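Local coordinates for flavin prenyltransferase UbiX (Methanocaldococcus jannaschii, PDB 6M8V), which transfers a dimethylallyl group from dimethylallyl phosphate to the flavin of reduced FMN, making the prenylated FMN cofactor used by UbiD-type decarboxylases, at the interface of chains A and B and the interface of chains A and C. Residues are numbered along the deposited sequence; one frame, centred on the assembly and turned at random. Chains: chain A/B/C, Flavin prenyltransferase UbiX.

Contact 1: the interface of chains A and B. Residues chain A 166, 169-170; chain B 72, 75, 110-111.
The tip of the A:Arg166 guanidinium, on helix 156-171, reaches B:Glu111 OE2 with NH2 and the backbone O of B:Gly72 with NH1 in this largely polar patch. Its CB starts with CG anti to the carbonyl carbon (chi1 -65°), and bends at chi2 and chi3 carry the chain over A:Asp169, where CD lies 3.7 Å from the carboxylate OD2. CZ then comes 3.7 Å from the carbonyl O of B:Gly72. NH1 forms a hydrogen bond and salt bridge of 3.2 Å to A:Asp169 OD2; this oxygen lies 6° from the guanidinium plane, so A:Asp169, one helical turn on, steadies the group's rotation. The NH1 bond to B:Gly72 is weak. NH2 forms the intersubunit salt bridge to B:Glu111, met on the syn side with the two planes 41° apart; the modelled 2.4 Å between A:Arg166 NH2 and B:Glu111 OE2 is doubtfully short. An alanine here would probably leave the carboxylate of B:Glu111 without its partner across the interface and free A:Asp169 to turn. B:Lys110 NZ binds B:Glu111 OE2 on the anti side at 2.8 Å, holding the acceptor from within chain B. A:Arg166 also probably binds dimethylallyl phosphate, so this network may position a substrate-binding group. B:Lys75 NZ makes a weak bond to the backbone O of A:Asp169. The A:Ile170 side chain crosses that of B:Glu111 at about a right angle, CD1 lying 3.2 Å from OE1.

Contact 2: the interface of chains A and C. Residues chain A 15, 119-120, 144-147; chain C 145-147.
A:Ile146 and C:Ile146 meet across a two-fold axis, each in the Pro-Pro-Ile-Pro segment of a UbiX/PAD1-family flavoprotein. Their side chains cross obliquely, with the CG1 methylenes 3.7 Å apart. In each isoleucine CG1 stands anti to the carbonyl carbon (chi1 -47°), which sends this branch to its symmetry mate and turns CG2 towards the opposite proline. The C:Ile146 side chain crosses that of A:Pro145 at about a right angle, placing CG2 3.9 Å from the ring CG and also against that residue's carbonyl O. The CD1 end of C:Ile146 reaches A:Pro144, touching CB at 3.8 Å. Beside the isoleucines, the rings of A:Pro147 and C:Pro147 point tip to tip, their CD atoms 4.0 Å apart.

A:Arg120 slides past C:Ile146 in the opposite direction. Its chain, bent at chi2 and chi3, lays CD 3.5 Å from CG2 of the isoleucine and brings NH1 to the backbone O of the same residue. That hydrogen bond, A:Arg120 NH1 to C:Ile146 O, measures 2.9 Å; the oxygen lies at the edge of the guanidinium and in its plane, while NH1 is tilted 28° from the carbonyl plane. A:Arg120 belongs to the FMN pocket, so the partner subunit may help to fix the orientation of a flavin-binding side chain.

Two waters bridge further polar atoms across the contact. Water 1 joins the phenol OH of A:Tyr15 to A:Pro145 O and C:Pro147 O, and water 2 bridges A:Pro147 O and C:Pro145 O, lying 2.8 Å from the latter oxygen.

Contact 1: the interface of chains A and B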
# COMPACT_ATOMS: atom_id res chain seq x y z
N ARG A 166 25.99 -21.62 12.09
CA ARG A 166 24.60 -21.25 11.87
C ARG A 166 24.23 -21.35 10.39
O ARG A 166 23.11 -21.76 10.05
CB ARG A 166 24.34 -19.84 12.40
CG ARG A 166 24.49 -19.71 13.90
CD ARG A 166 23.44 -20.54 14.62
NE ARG A 166 22.15 -19.86 14.61
CZ ARG A 166 20.98 -20.49 14.44
NH1 ARG A 166 20.96 -21.80 14.27
NH2 ARG A 166 19.86 -19.79 14.44
N ASP A 169 23.68 -24.89 9.79
CA ASP A 169 22.37 -25.21 10.36
C ASP A 169 21.25 -24.94 9.37
O ASP A 169 20.39 -25.80 9.14
CB ASP A 169 22.14 -24.41 11.65
CG ASP A 169 23.01 -24.88 12.80
OD1 ASP A 169 23.52 -26.02 12.74
OD2 ASP A 169 23.18 -24.11 13.77
N ILE A 170 21.25 -23.75 8.76
CA ILE A 170 20.22 -23.38 7.79
C ILE A 170 20.29 -24.27 6.56
O ILE A 170 19.26 -24.60 5.95
CB ILE A 170 20.37 -21.89 7.41
CG1 ILE A 170 20.10 -21.00 8.62
CG2 ILE A 170 19.42 -21.52 6.29
CD1 ILE A 170 18.64 -21.00 9.06
N GLY B 72 17.51 -20.46 18.36
CA GLY B 72 17.53 -21.10 17.06
C GLY B 72 18.67 -22.07 16.87
O GLY B 72 18.61 -22.90 15.95
N LYS B 75 17.16 -27.25 17.60
CA LYS B 75 16.34 -27.58 16.45
C LYS B 75 15.02 -28.23 16.86
O LYS B 75 14.92 -28.88 17.91
CB LYS B 75 17.11 -28.49 15.49
CG LYS B 75 18.46 -27.92 15.09
CD LYS B 75 18.93 -28.45 13.75
CE LYS B 75 19.20 -27.32 12.77
NZ LYS B 75 18.84 -27.68 11.37
N LYS B 110 12.01 -17.50 11.65
CA LYS B 110 13.34 -17.15 11.15
C LYS B 110 14.10 -18.38 10.67
O LYS B 110 14.85 -18.30 9.69
CB LYS B 110 14.14 -16.38 12.20
CG LYS B 110 14.76 -17.21 13.32
CD LYS B 110 15.19 -16.31 14.48
CE LYS B 110 15.97 -17.07 15.55
NZ LYS B 110 17.36 -17.41 15.13
N GLU B 111 13.91 -19.54 11.31
CA GLU B 111 14.59 -20.76 10.90
C GLU B 111 13.80 -21.53 9.84
O GLU B 111 14.24 -22.62 9.43
CB GLU B 111 14.85 -21.67 12.11
CG GLU B 111 15.61 -21.00 13.26
CD GLU B 111 17.06 -20.68 12.93
OE1 GLU B 111 17.65 -21.36 12.07
OE2 GLU B 111 17.62 -19.75 13.55

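Contact 2: the interface of chains A and C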
# COMPACT_ATOMS: atom_id res chain seq x y z
N TYR A 15 34.40 -15.03 6.66
CA TYR A 15 33.26 -15.93 6.79
C TYR A 15 33.17 -16.87 5.59
O TYR A 15 32.92 -18.06 5.75
CB TYR A 15 31.96 -15.15 6.93
CG TYR A 15 31.81 -14.35 8.21
CD1 TYR A 15 31.77 -14.97 9.45
CD2 TYR A 15 31.65 -12.97 8.16
CE1 TYR A 15 31.61 -14.23 10.61
CE2 TYR A 15 31.48 -12.23 9.31
CZ TYR A 15 31.47 -12.86 10.53
OH TYR A 15 31.30 -12.13 11.68
N PRO A 119 24.00 -10.01 4.33
CA PRO A 119 24.39 -8.60 4.10
C PRO A 119 25.22 -8.06 5.26
O PRO A 119 24.83 -8.17 6.42
CB PRO A 119 23.04 -7.88 3.98
CG PRO A 119 22.09 -8.74 4.74
CD PRO A 119 22.55 -10.16 4.55
N ARG A 120 26.36 -7.46 4.92
CA ARG A 120 27.32 -6.94 5.90
C ARG A 120 27.38 -5.43 5.75
O ARG A 120 27.97 -4.92 4.79
CB ARG A 120 28.70 -7.57 5.70
CG ARG A 120 29.47 -7.94 6.99
CD ARG A 120 29.79 -6.73 7.88
NE ARG A 120 30.22 -5.56 7.13
CZ ARG A 120 30.40 -4.35 7.65
NH1 ARG A 120 30.19 -4.13 8.94
NH2 ARG A 120 30.77 -3.34 6.87
N PRO A 144 22.36 -11.55 8.00
CA PRO A 144 23.57 -10.74 8.24
C PRO A 144 24.43 -11.39 9.31
O PRO A 144 23.91 -11.94 10.29
CB PRO A 144 23.02 -9.39 8.71
CG PRO A 144 21.57 -9.61 9.00
CD PRO A 144 21.12 -10.76 8.17
N PRO A 145 25.75 -11.36 9.15
CA PRO A 145 26.63 -12.01 10.14
C PRO A 145 26.64 -11.26 11.46
O PRO A 145 27.40 -10.30 11.64
CB PRO A 145 28.00 -12.00 9.45
CG PRO A 145 27.96 -10.81 8.53
CD PRO A 145 26.51 -10.69 8.07
N ILE A 146 25.78 -11.68 12.38
CA ILE A 146 25.63 -11.03 13.67
C ILE A 146 25.96 -12.06 14.75
O ILE A 146 25.07 -12.78 15.22
CB ILE A 146 24.22 -10.45 13.85
CG1 ILE A 146 23.83 -9.68 12.59
CG2 ILE A 146 24.18 -9.55 15.06
CD1 ILE A 146 22.43 -9.11 12.62
N PRO A 147 27.22 -12.16 15.16
CA PRO A 147 27.59 -13.17 16.16
C PRO A 147 26.87 -12.95 17.48
O PRO A 147 26.52 -11.83 17.85
CB PRO A 147 29.10 -12.98 16.31
CG PRO A 147 29.41 -11.63 15.74
CD PRO A 147 28.38 -11.39 14.68
N PRO C 145 24.62 -5.24 15.57
CA PRO C 145 26.08 -5.35 15.73
C PRO C 145 26.68 -6.30 14.71
O PRO C 145 26.71 -7.52 14.92
CB PRO C 145 26.24 -5.87 17.17
CG PRO C 145 24.96 -6.62 17.44
CD PRO C 145 23.87 -5.90 16.66
N ILE C 146 27.14 -5.75 13.60
CA ILE C 146 27.69 -6.53 12.50
C ILE C 146 29.14 -6.09 12.29
O ILE C 146 29.40 -5.16 11.51
CB ILE C 146 26.86 -6.37 11.22
CG1 ILE C 146 25.37 -6.53 11.56
CG2 ILE C 146 27.27 -7.40 10.19
CD1 ILE C 146 24.44 -6.33 10.39
N PRO C 147 30.09 -6.72 12.97
CA PRO C 147 31.49 -6.29 12.84
C PRO C 147 31.99 -6.43 11.41
O PRO C 147 31.55 -7.30 10.65
CB PRO C 147 32.24 -7.23 13.79
CG PRO C 147 31.31 -8.36 14.06
CD PRO C 147 29.92 -7.81 13.94
O HOH W 1 30.16 -9.83 11.14
O HOH W 2 27.45 -9.14 17.13

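The C-alpha centres of contact 1 and contact 2 lie about 16 Å apart, and chain A takes part in both without any given residue being common to them. Contact 1 uses the C-terminal half of helix 156-171, whereas contact 2 uses the 144-147 segment, the end of strand 114-119 with the loop residue after it, and helix 13-22. One patch belongs to an interface without exact two-fold symmetry and the other to a two-fold one; combining such contacts can build the twelve-subunit assembly. Contact 2 includes an arginine of the FMN pocket, and contact 1 one that probably binds dimethylallyl phosphate, so assembly may help to organise the active site.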